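C-type diheme-containing protein (Kuenenia stuttgartiensis, PDB 6H5L) carries two covalently bound c-type hemes and probably passes electrons as a cytochrome subunit of a multiheme reductase complex from an anammox bacterium. Local coordinates at residues K50-P55 / D62-R67; R42-G47 / P94-F99; V112-P117 / D182-F187. All coordinates share one frame; numbering follows the deposited sequence.

Interaction 1: residues K50-P55 / D62-R67; sequences KFRTTP and DEDIYR. With HEC (heme c), chain L.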
loop_
_atom_site.group_PDB
_atom_site.type_symbol
_atom_site.label_atom_id
_atom_site.label_comp_id
_atom_site.label_asym_id
_atom_site.label_seq_id
_atom_site.Cartn_x
_atom_site.Cartn_y
_atom_site.Cartn_z
ATOM N N LYS B 50 28.081 -24.699 33.647
ATOM C CA LYS B 50 27.688 -24.758 32.242
ATOM C C LYS B 50 28.812 -24.300 31.320
ATOM O O LYS B 50 28.976 -24.842 30.220
ATOM C CB LYS B 50 26.437 -23.910 31.999
ATOM C CG LYS B 50 25.157 -24.449 32.594
ATOM C CD LYS B 50 23.975 -23.610 32.127
ATOM C CE LYS B 50 22.670 -24.023 32.787
ATOM N NZ LYS B 50 21.545 -23.155 32.340
ATOM N N PHE B 51 29.585 -23.303 31.743
ATOM C CA PHE B 51 30.460 -22.548 30.850
ATOM C C PHE B 51 31.909 -22.714 31.298
ATOM O O PHE B 51 32.333 -22.131 32.302
ATOM C CB PHE B 51 30.028 -21.089 30.824
ATOM C CG PHE B 51 28.540 -20.918 30.725
ATOM C CD1 PHE B 51 27.858 -21.364 29.607
ATOM C CD2 PHE B 51 27.821 -20.337 31.757
ATOM C CE1 PHE B 51 26.486 -21.221 29.510
ATOM C CE2 PHE B 51 26.450 -20.190 31.666
ATOM C CZ PHE B 51 25.784 -20.634 30.543
ATOM N N ARG B 52 32.655 -23.523 30.551
ATOM C CA ARG B 52 34.028 -23.871 30.868
ATOM C C ARG B 52 34.883 -23.779 29.612
ATOM O O ARG B 52 34.386 -23.606 28.494
ATOM C CB ARG B 52 34.127 -25.288 31.451
ATOM C CG ARG B 52 33.427 -25.487 32.785
ATOM C CD ARG B 52 33.021 -26.943 32.981
ATOM N NE ARG B 52 31.788 -27.242 32.260
ATOM C CZ ARG B 52 31.734 -27.820 31.065
ATOM N NH1 ARG B 52 32.847 -28.187 30.448
ATOM N NH2 ARG B 52 30.560 -28.036 30.489
ATOM N N THR B 53 36.192 -23.893 29.818
ATOM C CA THR B 53 37.137 -24.198 28.755
ATOM C C THR B 53 37.636 -25.634 28.850
ATOM O O THR B 53 38.549 -26.018 28.111
ATOM C CB THR B 53 38.313 -23.219 28.791
ATOM O OG1 THR B 53 38.889 -23.215 30.103
ATOM C CG2 THR B 53 37.843 -21.816 28.450
ATOM N N THR B 54 37.051 -26.431 29.739
ATOM C CA THR B 54 37.420 -27.810 30.006
ATOM C C THR B 54 36.406 -28.768 29.388
ATOM O O THR B 54 35.257 -28.392 29.137
ATOM C CB THR B 54 37.505 -28.043 31.520
ATOM O OG1 THR B 54 36.213 -27.859 32.103
ATOM C CG2 THR B 54 38.484 -27.061 32.150
ATOM N N PRO B 55 36.799 -30.013 29.119
ATOM C CA PRO B 55 35.876 -30.966 28.487
ATOM C C PRO B 55 34.674 -31.286 29.369
ATOM O O PRO B 55 34.577 -30.880 30.530
ATOM C CB PRO B 55 36.747 -32.207 28.267
ATOM C CG PRO B 55 38.140 -31.691 28.223
ATOM C CD PRO B 55 38.165 -30.557 29.204
ATOM N N ASP B 62 39.759 -22.018 37.587
ATOM C CA ASP B 62 39.517 -20.797 38.350
ATOM C C ASP B 62 39.278 -19.609 37.429
ATOM O O ASP B 62 38.537 -18.684 37.784
ATOM C CB ASP B 62 40.688 -20.518 39.293
ATOM C CG ASP B 62 40.869 -21.604 40.335
ATOM O OD1 ASP B 62 40.205 -22.655 40.217
ATOM O OD2 ASP B 62 41.670 -21.403 41.273
ATOM N N GLU B 63 39.884 -19.627 36.239
ATOM C CA GLU B 63 39.671 -18.556 35.273
ATOM C C GLU B 63 38.292 -18.647 34.631
ATOM O O GLU B 63 37.688 -17.616 34.317
ATOM C CB GLU B 63 40.761 -18.595 34.201
ATOM C CG GLU B 63 42.186 -18.444 34.738
ATOM C CD GLU B 63 42.710 -19.711 35.385
ATOM O OE1 GLU B 63 42.216 -20.804 35.040
ATOM O OE2 GLU B 63 43.605 -19.612 36.249
ATOM N N ASP B 64 37.778 -19.865 34.432
ATOM C CA ASP B 64 36.431 -20.025 33.892
ATOM C C ASP B 64 35.398 -19.384 34.805
ATOM O O ASP B 64 34.481 -18.700 34.337
ATOM C CB ASP B 64 36.113 -21.507 33.693
ATOM C CG ASP B 64 36.891 -22.122 32.548
ATOM O OD1 ASP B 64 37.507 -21.363 31.772
ATOM O OD2 ASP B 64 36.889 -23.365 32.426
ATOM N N ILE B 65 35.524 -19.607 36.115
ATOM C CA ILE B 65 34.568 -19.042 37.063
ATOM C C ILE B 65 34.687 -17.523 37.100
ATOM O O ILE B 65 33.682 -16.805 37.061
ATOM C CB ILE B 65 34.769 -19.660 38.459
ATOM C CG1 ILE B 65 34.627 -21.183 38.392
ATOM C CG2 ILE B 65 33.778 -19.075 39.452
ATOM C CD1 ILE B 65 34.977 -21.884 39.690
ATOM N N TYR B 66 35.919 -17.012 37.172
ATOM C CA TYR B 66 36.127 -15.567 37.173
ATOM C C TYR B 66 35.563 -14.919 35.915
ATOM O O TYR B 66 35.069 -13.788 35.968
ATOM C CB TYR B 66 37.618 -15.255 37.308
ATOM C CG TYR B 66 37.936 -13.778 37.384
ATOM C CD1 TYR B 66 37.975 -13.118 38.606
ATOM C CD2 TYR B 66 38.193 -13.043 36.233
ATOM C CE1 TYR B 66 38.260 -11.769 38.678
ATOM C CE2 TYR B 66 38.477 -11.694 36.296
ATOM C CZ TYR B 66 38.509 -11.062 37.520
ATOM O OH TYR B 66 38.791 -9.721 37.581
ATOM N N ARG B 67 35.626 -15.616 34.780
ATOM C CA ARG B 67 35.090 -15.062 33.542
ATOM C C ARG B 67 33.574 -14.946 33.609
ATOM O O ARG B 67 33.005 -13.917 33.229
ATOM C CB ARG B 67 35.512 -15.927 32.358
ATOM C CG ARG B 67 35.180 -15.327 31.000
ATOM C CD ARG B 67 35.706 -16.197 29.869
ATOM N NE ARG B 67 36.402 -15.406 28.860
ATOM C CZ ARG B 67 36.862 -15.895 27.713
ATOM N NH1 ARG B 67 36.696 -17.178 27.422
ATOM N NH2 ARG B 67 37.485 -15.098 26.857
HETATM FE FE HEC L . 25.065 -15.887 39.886
HETATM C CHA HEC L . 24.840 -18.400 37.568
HETATM C CHB HEC L . 28.441 -16.533 40.214
HETATM C CHC HEC L . 25.329 -13.410 42.267
HETATM C CHD HEC L . 21.681 -15.293 39.676
HETATM N NA HEC L . 26.395 -17.214 39.049
HETATM C C1A HEC L . 26.084 -18.173 38.111
HETATM C C2A HEC L . 27.285 -18.912 37.770
HETATM C C3A HEC L . 28.291 -18.394 38.512
HETATM C C4A HEC L . 27.742 -17.319 39.321
HETATM C CMA HEC L . 29.786 -18.787 38.571
HETATM C CAA HEC L . 27.217 -20.072 36.734
HETATM C CBA HEC L . 28.513 -20.607 36.127
HETATM C CGA HEC L . 28.185 -21.757 35.207
HETATM O O1A HEC L . 27.088 -22.357 35.359
HETATM O O2A HEC L . 29.021 -22.075 34.324
HETATM N NB HEC L . 26.593 -15.127 41.037
HETATM C C1B HEC L . 27.918 -15.519 40.992
HETATM C C2B HEC L . 28.663 -14.669 41.902
HETATM C C3B HEC L . 27.805 -13.814 42.471
HETATM C C4B HEC L . 26.487 -14.082 41.935
HETATM C CMB HEC L . 30.180 -14.766 42.172
HETATM C CAB HEC L . 28.125 -12.713 43.508
HETATM C CBB HEC L . 28.945 -11.572 42.863
HETATM N NC HEC L . 23.755 -14.597 40.803
HETATM C C1C HEC L . 24.072 -13.647 41.754
HETATM C C2C HEC L . 22.888 -12.853 42.010
HETATM C C3C HEC L . 21.861 -13.461 41.402
HETATM C C4C HEC L . 22.397 -14.514 40.560
HETATM C CMC HEC L . 22.779 -11.807 43.143
HETATM C CAC HEC L . 20.375 -13.034 41.449
HETATM C CBC HEC L . 20.191 -11.667 40.754
HETATM N ND HEC L . 23.502 -16.717 38.794
HETATM C C1D HEC L . 22.175 -16.299 38.871
HETATM C C2D HEC L . 21.388 -17.099 37.958
HETATM C C3D HEC L . 22.381 -18.069 37.303
HETATM C C4D HEC L . 23.664 -17.756 37.882
HETATM C CMD HEC L . 19.870 -16.996 37.703
HETATM C CAD HEC L . 22.091 -19.155 36.247
HETATM C CBD HEC L . 22.005 -18.512 34.869
HETATM C CGD HEC L . 21.670 -19.560 33.842
HETATM O O1D HEC L . 22.401 -20.581 33.760
HETATM O O2D HEC L . 20.675 -19.368 33.098
#

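Interaction 2: residues R42-G47 / P94-F99; sequences RNFTLG and PVLKSF. With HEC (heme c), chain L.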
loop_
_atom_site.group_PDB
_atom_site.type_symbol
_atom_site.label_atom_id
_atom_site.label_comp_id
_atom_site.label_asym_id
_atom_site.label_seq_id
_atom_site.Cartn_x
_atom_site.Cartn_y
_atom_site.Cartn_z
ATOM N N ARG B 42 22.422 -20.855 40.020
ATOM C CA ARG B 42 23.233 -22.068 39.999
ATOM C C ARG B 42 23.407 -22.651 41.396
ATOM O O ARG B 42 23.681 -21.929 42.360
ATOM C CB ARG B 42 24.603 -21.771 39.385
ATOM C CG ARG B 42 25.464 -23.009 39.176
ATOM C CD ARG B 42 24.942 -23.871 38.036
ATOM N NE ARG B 42 25.018 -23.176 36.754
ATOM C CZ ARG B 42 23.983 -22.602 36.150
ATOM N NH1 ARG B 42 22.779 -22.645 36.704
ATOM N NH2 ARG B 42 24.153 -21.985 34.989
ATOM N N ASN B 43 23.237 -23.966 41.496
ATOM C CA ASN B 43 23.550 -24.710 42.712
ATOM C C ASN B 43 25.013 -25.131 42.614
ATOM O O ASN B 43 25.349 -26.105 41.938
ATOM C CB ASN B 43 22.618 -25.908 42.867
ATOM C CG ASN B 43 22.819 -26.653 44.179
ATOM O OD1 ASN B 43 23.790 -26.426 44.902
ATOM N ND2 ASN B 43 21.899 -27.560 44.486
ATOM N N PHE B 44 25.887 -24.388 43.297
ATOM C CA PHE B 44 27.323 -24.621 43.215
ATOM C C PHE B 44 27.759 -25.922 43.875
ATOM O O PHE B 44 28.887 -26.367 43.635
ATOM C CB PHE B 44 28.076 -23.453 43.853
ATOM C CG PHE B 44 27.844 -22.136 43.173
ATOM C CD1 PHE B 44 27.940 -22.022 41.796
ATOM C CD2 PHE B 44 27.523 -21.008 43.911
ATOM C CE1 PHE B 44 27.726 -20.809 41.170
ATOM C CE2 PHE B 44 27.307 -19.794 43.291
ATOM C CZ PHE B 44 27.409 -19.694 41.918
ATOM N N THR B 45 26.900 -26.542 44.690
ATOM C CA THR B 45 27.304 -27.716 45.454
ATOM C C THR B 45 27.517 -28.944 44.579
ATOM O O THR B 45 28.170 -29.896 45.021
ATOM C CB THR B 45 26.264 -28.033 46.532
ATOM O OG1 THR B 45 25.055 -28.491 45.911
ATOM C CG2 THR B 45 25.961 -26.795 47.368
ATOM N N LEU B 46 26.989 -28.950 43.356
ATOM C CA LEU B 46 27.134 -30.092 42.464
ATOM C C LEU B 46 28.440 -30.076 41.682
ATOM O O LEU B 46 28.798 -31.095 41.080
ATOM C CB LEU B 46 25.957 -30.148 41.483
ATOM C CG LEU B 46 25.648 -31.513 40.862
ATOM C CD1 LEU B 46 25.181 -32.483 41.934
ATOM C CD2 LEU B 46 24.616 -31.397 39.751
ATOM N N GLY B 47 29.164 -28.958 41.680
ATOM C CA GLY B 47 30.359 -28.858 40.868
ATOM C C GLY B 47 30.112 -28.900 39.379
ATOM O O GLY B 47 31.033 -29.202 38.616
ATOM N N PRO B 94 37.273 -19.116 45.247
ATOM C CA PRO B 94 37.407 -20.267 46.157
ATOM C C PRO B 94 36.170 -20.504 47.003
ATOM O O PRO B 94 35.896 -21.653 47.370
ATOM C CB PRO B 94 38.618 -19.898 47.027
ATOM C CG PRO B 94 39.299 -18.790 46.304
ATOM C CD PRO B 94 38.225 -18.049 45.595
ATOM N N VAL B 95 35.423 -19.448 47.334
ATOM C CA VAL B 95 34.181 -19.618 48.086
ATOM C C VAL B 95 33.209 -20.492 47.304
ATOM O O VAL B 95 32.590 -21.412 47.852
ATOM C CB VAL B 95 33.563 -18.249 48.422
ATOM C CG1 VAL B 95 32.316 -18.424 49.277
ATOM C CG2 VAL B 95 34.581 -17.360 49.123
ATOM N N LEU B 96 33.063 -20.212 46.006
ATOM C CA LEU B 96 32.233 -21.054 45.150
ATOM C C LEU B 96 32.799 -22.465 45.043
ATOM O O LEU B 96 32.043 -23.441 44.967
ATOM C CB LEU B 96 32.102 -20.423 43.763
ATOM C CG LEU B 96 30.942 -19.454 43.517
ATOM C CD1 LEU B 96 31.002 -18.251 44.446
ATOM C CD2 LEU B 96 30.919 -19.004 42.062
ATOM N N LYS B 97 34.130 -22.592 45.035
ATOM C CA LYS B 97 34.749 -23.910 44.949
ATOM C C LYS B 97 34.542 -24.715 46.224
ATOM O O LYS B 97 34.436 -25.945 46.166
ATOM C CB LYS B 97 36.244 -23.775 44.647
ATOM C CG LYS B 97 36.557 -23.075 43.335
ATOM C CD LYS B 97 38.054 -22.991 43.086
ATOM C CE LYS B 97 38.642 -24.359 42.782
ATOM N NZ LYS B 97 40.108 -24.294 42.535
ATOM N N SER B 98 34.476 -24.046 47.378
ATOM C CA SER B 98 34.321 -24.743 48.649
ATOM C C SER B 98 32.933 -25.343 48.832
ATOM O O SER B 98 32.729 -26.106 49.782
ATOM C CB SER B 98 34.627 -23.797 49.812
ATOM O OG SER B 98 33.591 -22.847 49.988
ATOM N N PHE B 99 31.983 -25.025 47.951
ATOM C CA PHE B 99 30.630 -25.550 48.083
ATOM C C PHE B 99 30.502 -26.985 47.592
ATOM O O PHE B 99 29.522 -27.657 47.935
ATOM C CB PHE B 99 29.644 -24.660 47.322
ATOM C CG PHE B 99 29.517 -23.269 47.884
ATOM C CD1 PHE B 99 29.527 -23.054 49.253
ATOM C CD2 PHE B 99 29.391 -22.178 47.040
ATOM C CE1 PHE B 99 29.410 -21.775 49.769
ATOM C CE2 PHE B 99 29.274 -20.898 47.549
ATOM C CZ PHE B 99 29.284 -20.696 48.915
HETATM FE FE HEC L . 25.065 -15.887 39.886
HETATM C CHA HEC L . 24.840 -18.400 37.568
HETATM C CHB HEC L . 28.441 -16.533 40.214
HETATM C CHC HEC L . 25.329 -13.410 42.267
HETATM C CHD HEC L . 21.681 -15.293 39.676
HETATM N NA HEC L . 26.395 -17.214 39.049
HETATM C C1A HEC L . 26.084 -18.173 38.111
HETATM C C2A HEC L . 27.285 -18.912 37.770
HETATM C C3A HEC L . 28.291 -18.394 38.512
HETATM C C4A HEC L . 27.742 -17.319 39.321
HETATM C CMA HEC L . 29.786 -18.787 38.571
HETATM C CAA HEC L . 27.217 -20.072 36.734
HETATM C CBA HEC L . 28.513 -20.607 36.127
HETATM C CGA HEC L . 28.185 -21.757 35.207
HETATM O O1A HEC L . 27.088 -22.357 35.359
HETATM O O2A HEC L . 29.021 -22.075 34.324
HETATM N NB HEC L . 26.593 -15.127 41.037
HETATM C C1B HEC L . 27.918 -15.519 40.992
HETATM C C2B HEC L . 28.663 -14.669 41.902
HETATM C C3B HEC L . 27.805 -13.814 42.471
HETATM C C4B HEC L . 26.487 -14.082 41.935
HETATM C CMB HEC L . 30.180 -14.766 42.172
HETATM C CAB HEC L . 28.125 -12.713 43.508
HETATM C CBB HEC L . 28.945 -11.572 42.863
HETATM N NC HEC L . 23.755 -14.597 40.803
HETATM C C1C HEC L . 24.072 -13.647 41.754
HETATM C C2C HEC L . 22.888 -12.853 42.010
HETATM C C3C HEC L . 21.861 -13.461 41.402
HETATM C C4C HEC L . 22.397 -14.514 40.560
HETATM C CMC HEC L . 22.779 -11.807 43.143
HETATM C CAC HEC L . 20.375 -13.034 41.449
HETATM C CBC HEC L . 20.191 -11.667 40.754
HETATM N ND HEC L . 23.502 -16.717 38.794
HETATM C C1D HEC L . 22.175 -16.299 38.871
HETATM C C2D HEC L . 21.388 -17.099 37.958
HETATM C C3D HEC L . 22.381 -18.069 37.303
HETATM C C4D HEC L . 23.664 -17.756 37.882
HETATM C CMD HEC L . 19.870 -16.996 37.703
HETATM C CAD HEC L . 22.091 -19.155 36.247
HETATM C CBD HEC L . 22.005 -18.512 34.869
HETATM C CGD HEC L . 21.670 -19.560 33.842
HETATM O O1D HEC L . 22.401 -20.581 33.760
HETATM O O2D HEC L . 20.675 -19.368 33.098
#

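Interaction 3: residues V112-P117 / D182-F187; sequences VDVGLP and DVYLRF. With HEC (heme c), chain K.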
loop_
_atom_site.group_PDB
_atom_site.type_symbol
_atom_site.label_atom_id
_atom_site.label_comp_id
_atom_site.label_asym_id
_atom_site.label_seq_id
_atom_site.Cartn_x
_atom_site.Cartn_y
_atom_site.Cartn_z
ATOM N N VAL B 112 40.868 -26.776 26.704
ATOM C CA VAL B 112 40.936 -27.155 25.301
ATOM C C VAL B 112 41.606 -26.047 24.495
ATOM O O VAL B 112 41.667 -24.880 24.902
ATOM C CB VAL B 112 39.537 -27.477 24.750
ATOM C CG1 VAL B 112 38.870 -28.555 25.590
ATOM C CG2 VAL B 112 38.680 -26.221 24.706
ATOM N N ASP B 113 42.125 -26.427 23.331
ATOM C CA ASP B 113 42.792 -25.498 22.425
ATOM C C ASP B 113 41.786 -25.060 21.367
ATOM O O ASP B 113 41.324 -25.878 20.565
ATOM C CB ASP B 113 44.021 -26.146 21.792
ATOM C CG ASP B 113 45.022 -26.623 22.826
ATOM O OD1 ASP B 113 45.184 -25.934 23.856
ATOM O OD2 ASP B 113 45.640 -27.687 22.611
ATOM N N VAL B 114 41.441 -23.770 21.379
ATOM C CA VAL B 114 40.456 -23.246 20.435
ATOM C C VAL B 114 40.946 -23.417 19.003
ATOM O O VAL B 114 40.218 -23.903 18.130
ATOM C CB VAL B 114 40.145 -21.771 20.746
ATOM C CG1 VAL B 114 39.233 -21.189 19.678
ATOM C CG2 VAL B 114 39.524 -21.638 22.128
ATOM N N GLY B 115 42.186 -23.023 18.744
ATOM C CA GLY B 115 42.683 -23.007 17.389
ATOM C C GLY B 115 42.304 -21.717 16.685
ATOM O O GLY B 115 41.914 -20.720 17.300
ATOM N N LEU B 116 42.415 -21.749 15.368
ATOM C CA LEU B 116 42.102 -20.559 14.588
ATOM C C LEU B 116 40.679 -20.640 14.067
ATOM O O LEU B 116 40.318 -21.639 13.428
ATOM C CB LEU B 116 43.076 -20.421 13.422
ATOM C CG LEU B 116 44.555 -20.533 13.797
ATOM C CD1 LEU B 116 45.414 -20.621 12.549
ATOM C CD2 LEU B 116 44.977 -19.354 14.662
ATOM N N PRO B 117 39.844 -19.633 14.319
ATOM C CA PRO B 117 38.475 -19.661 13.788
ATOM C C PRO B 117 38.473 -19.662 12.264
ATOM O O PRO B 117 39.120 -18.830 11.625
ATOM C CB PRO B 117 37.845 -18.385 14.361
ATOM C CG PRO B 117 38.999 -17.510 14.731
ATOM C CD PRO B 117 40.093 -18.442 15.149
ATOM N N ASP B 182 33.180 -18.287 21.458
ATOM C CA ASP B 182 32.361 -18.715 22.589
ATOM C C ASP B 182 31.418 -19.842 22.186
ATOM O O ASP B 182 31.300 -20.851 22.892
ATOM C CB ASP B 182 31.576 -17.526 23.144
ATOM C CG ASP B 182 32.474 -16.465 23.746
ATOM O OD1 ASP B 182 33.671 -16.749 23.960
ATOM O OD2 ASP B 182 31.983 -15.345 23.999
ATOM N N VAL B 183 30.738 -19.688 21.049
ATOM C CA VAL B 183 29.806 -20.716 20.597
ATOM C C VAL B 183 30.556 -21.988 20.220
ATOM O O VAL B 183 30.093 -23.102 20.493
ATOM C CB VAL B 183 28.951 -20.185 19.432
ATOM C CG1 VAL B 183 28.073 -21.289 18.864
ATOM C CG2 VAL B 183 28.098 -19.017 19.898
ATOM N N TYR B 184 31.723 -21.846 19.588
ATOM C CA TYR B 184 32.546 -23.014 19.289
ATOM C C TYR B 184 32.979 -23.720 20.567
ATOM O O TYR B 184 33.063 -24.954 20.605
ATOM C CB TYR B 184 33.765 -22.601 18.462
ATOM C CG TYR B 184 34.810 -23.689 18.316
ATOM C CD1 TYR B 184 34.701 -24.655 17.324
ATOM C CD2 TYR B 184 35.907 -23.744 19.168
ATOM C CE1 TYR B 184 35.654 -25.648 17.187
ATOM C CE2 TYR B 184 36.862 -24.734 19.040
ATOM C CZ TYR B 184 36.731 -25.683 18.047
ATOM O OH TYR B 184 37.679 -26.671 17.912
ATOM N N LEU B 185 33.269 -22.953 21.621
ATOM C CA LEU B 185 33.657 -23.554 22.893
ATOM C C LEU B 185 32.534 -24.407 23.468
ATOM O O LEU B 185 32.781 -25.505 23.981
ATOM C CB LEU B 185 34.063 -22.466 23.887
ATOM C CG LEU B 185 35.537 -22.055 23.898
ATOM C CD1 LEU B 185 35.743 -20.839 24.786
ATOM C CD2 LEU B 185 36.408 -23.213 24.364
ATOM N N ARG B 186 31.292 -23.917 23.392
ATOM C CA ARG B 186 30.160 -24.666 23.930
ATOM C C ARG B 186 30.019 -26.020 23.247
ATOM O O ARG B 186 29.774 -27.036 23.909
ATOM C CB ARG B 186 28.873 -23.856 23.778
ATOM C CG ARG B 186 28.913 -22.465 24.396
ATOM C CD ARG B 186 28.943 -22.502 25.918
ATOM N NE ARG B 186 30.296 -22.630 26.449
ATOM C CZ ARG B 186 31.127 -21.607 26.623
ATOM N NH1 ARG B 186 30.744 -20.378 26.302
ATOM N NH2 ARG B 186 32.340 -21.814 27.115
ATOM N N PHE B 187 30.171 -26.056 21.921
ATOM C CA PHE B 187 30.060 -27.313 21.193
ATOM C C PHE B 187 31.251 -28.227 21.444
ATOM O O PHE B 187 31.129 -29.446 21.272
ATOM C CB PHE B 187 29.922 -27.049 19.691
ATOM C CG PHE B 187 28.757 -26.165 19.328
ATOM C CD1 PHE B 187 27.674 -26.026 20.181
ATOM C CD2 PHE B 187 28.747 -25.479 18.126
ATOM C CE1 PHE B 187 26.609 -25.212 19.845
ATOM C CE2 PHE B 187 27.683 -24.667 17.783
ATOM C CZ PHE B 187 26.613 -24.533 18.644
HETATM FE FE HEC K . 21.514 -27.227 22.457
HETATM C CHA HEC K . 22.164 -24.784 24.780
HETATM C CHB HEC K . 23.202 -25.399 20.085
HETATM C CHC HEC K . 21.191 -29.812 20.220
HETATM C CHD HEC K . 19.225 -28.706 24.524
HETATM N NA HEC K . 22.555 -25.444 22.451
HETATM C C1A HEC K . 22.592 -24.538 23.493
HETATM C C2A HEC K . 23.163 -23.300 22.994
HETATM C C3A HEC K . 23.445 -23.471 21.696
HETATM C C4A HEC K . 23.070 -24.823 21.329
HETATM C CMA HEC K . 24.065 -22.423 20.744
HETATM C CAA HEC K . 23.389 -22.014 23.822
HETATM C CBA HEC K . 24.866 -21.867 24.181
HETATM C CGA HEC K . 25.058 -20.631 25.023
HETATM O O1A HEC K . 24.038 -20.006 25.413
HETATM O O2A HEC K . 26.229 -20.272 25.308
HETATM N NB HEC K . 22.023 -27.520 20.480
HETATM C C1B HEC K . 22.862 -26.695 19.757
HETATM C C2B HEC K . 23.332 -27.430 18.601
HETATM C C3B HEC K . 22.776 -28.652 18.630
HETATM C C4B HEC K . 21.943 -28.730 19.816
HETATM C CMB HEC K . 24.284 -26.847 17.532
HETATM C CAB HEC K . 22.954 -29.801 17.610
HETATM C CBB HEC K . 24.419 -30.278 17.502
HETATM N NC HEC K . 20.380 -28.920 22.364
HETATM C C1C HEC K . 20.458 -29.896 21.386
HETATM C C2C HEC K . 19.750 -31.067 21.864
HETATM C C3C HEC K . 19.102 -30.716 22.984
HETATM C C4C HEC K . 19.556 -29.387 23.369
HETATM C CMC HEC K . 19.454 -32.312 20.993
HETATM C CAC HEC K . 18.150 -31.611 23.815
HETATM C CBC HEC K . 18.923 -32.791 24.441
HETATM N ND HEC K . 20.790 -26.795 24.361
HETATM C C1D HEC K . 19.865 -27.591 25.034
HETATM C C2D HEC K . 19.682 -27.051 26.363
HETATM C C3D HEC K . 20.601 -25.823 26.445
HETATM C C4D HEC K . 21.248 -25.744 25.155
HETATM C CMD HEC K . 18.756 -27.598 27.469
HETATM C CAD HEC K . 20.798 -24.871 27.646
HETATM C CBD HEC K . 19.686 -23.827 27.663
HETATM C CGD HEC K . 19.785 -22.985 28.908
HETATM O O1D HEC K . 20.817 -23.082 29.624
HETATM O O2D HEC K . 18.829 -22.216 29.189
#

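Interaction 1: residues K50-P55 / D62-R67
Asp64, in the first turn of helix 62-71, reaches out and offers Thr53 both carboxylate oxygens. The backbone N of Thr53 donates to Asp64 OD2 at 2.8 Å in a nearly straight bond (169°), approaching from above the carboxylate plane, 48° out of it. The hydroxyl donates to the other oxygen, Thr53 OG1 to Asp64 OD1 at 2.9 Å, and Asp64 OD1 receives it on its syn lone pair. Both bonds are possible because OG1 sits between the backbone N and the carbonyl carbon (chi1 54°), which keeps it beside the N and lets both donors face the one carboxylate. Thr53 OG1 is also hydrogen-bonded to Ser111. A threonine suits the place, since its hydroxyl supplies a second donor next to its own backbone N-H.

Arg52 contributes only carbon here, its CB lying 3.5 Å from Asp64 OD2. Its guanidinium turns elsewhere, with NE bonded to the carbonyl of Tyr49, and makes no salt bridge with the aspartate. Asp64 is buried, and its charge is probably eased by the Thr53 donors and by the nearby start of the helix. Were Asp64 an alanine, the Thr53 N-H and hydroxyl would probably lose this acceptor and the tie between loop and helix would weaken.

The same loop grips a heme propionate just upstream: Lys50 N donates to heme O1A at 3.1 Å and Phe51 N to heme O2A at 2.9 Å, while Lys50 NZ reaches the other propionate at O1D, 3.1 Å away, and also bonds the second heme. The chemistry thus implies a loop fixed by carboxylates in succession, the heme propionates at Lys50 and Phe51 and Asp64 at Thr53.

Interaction 2: residues R42-G47 / P94-F99
The aromatic ring of Phe44 lies beneath Leu96, whose CG stands 3.8 Å from the ring centroid and only 15° off its normal, a CH-pi contact over the face. Leu96 CD2 lies over the same face, nearest Phe44 CZ (3.6 Å), and also meets the heme methyl CMA. The opposite face of the ring carries the carbonyl O of Arg42, and the edge is turned to the porphyrin, with Phe44 CZ 3.5 Å from heme C4A. A flat, apolar residue suits a slot bounded by helix, backbone and heme.

Phe99, partly exposed, is on the more solvent-accessible side. It lies alongside Phe44, pointing the same way, and its ring edge meets the other residue's stem, CD2 to Phe44 CB at 3.7 Å. Beyond it the contact thins to Thr45 CA against Phe99 O, 3.3 Å apart, a CA-H...O contact. Thr45 is held from its own side: Asn43 OD1 accepts from Thr45 N, an Asx turn, and also from Thr45 OG1, both reaching it from one face of the amide.

Arg42 NE and NH2 bind both propionates, while its carbonyl accepts from ND1 of His23, the axial ligand, on which Phe44 stacks. This is the histidine-side wall of a c-type cytochrome heme pocket.

Interaction 3: residues V112-P117 / D182-F187
Val112 and Val114 meet Leu185 through methyl groups, and these apolar contacts join the loop to helix 180-189. Leu185 CD2 is the shared point: Val112 CG2 lies 3.8 Å from it and Val114 CG2 4.1 Å, the latter side chain crossing the leucine at about a right angle. The branching of Val114 is put to use, for with CG1 anti to the backbone N (chi1 174°) that methyl turns to Tyr184 CD2, 4.2 Å away, while CG2 serves the leucine.

No hydrogen bond joins the two segments. Val114 O approaches the tyrosine ring obliquely, 3.6 Å from Tyr184 CE2, while the phenol hydroxyl is bonded to Arg208 and the ring stacks on Trp209 of helix 205-217. The loop is instead held by backbone bonding of Val112 to Thr53.

Helix 180-189 belongs to a cytochrome c fold, and its other side forms part of the pocket of the second heme. There Phe187 CE1 comes 3.4 Å from heme CHB, and the ring also packs on Met196, the axial ligand. Arg186 lays its CD 3.6 Å from propionate O2A, while its NH2 makes a weak hydrogen bond to Arg52 O.

Backbone shape accounts for Gly115: its phi of 85° and psi of -164° would jam a side chain against the preceding carbonyl. Past this turn, Leu116 and Pro117 pack on Tyr66 and Arg67 of the second subunit, another copy of this protein.

Overall arrangement
Interaction 1 sits in the middle, its centre about 13 Å from the centre of each of the others, whereas the centres of interactions 2 and 3 lie about 25 Å apart on opposite sides of the chain's centre. In sequence, interaction 1 falls wholly between the two segments of interaction 2, and interaction 3 follows both. Helices 62-71 and 93-97 join the first two through an Asp62-Lys97 salt bridge and Ile65 on Leu96. Interactions 1 and 3 probably share a hydrogen bond from Val112 N to Thr53 O. Interaction 1 reaches both hemes, interaction 2 the first and interaction 3 the second; through Lys50 the 50-55 loop links two neighbouring redox centres in this protein of helices and long loops without strands.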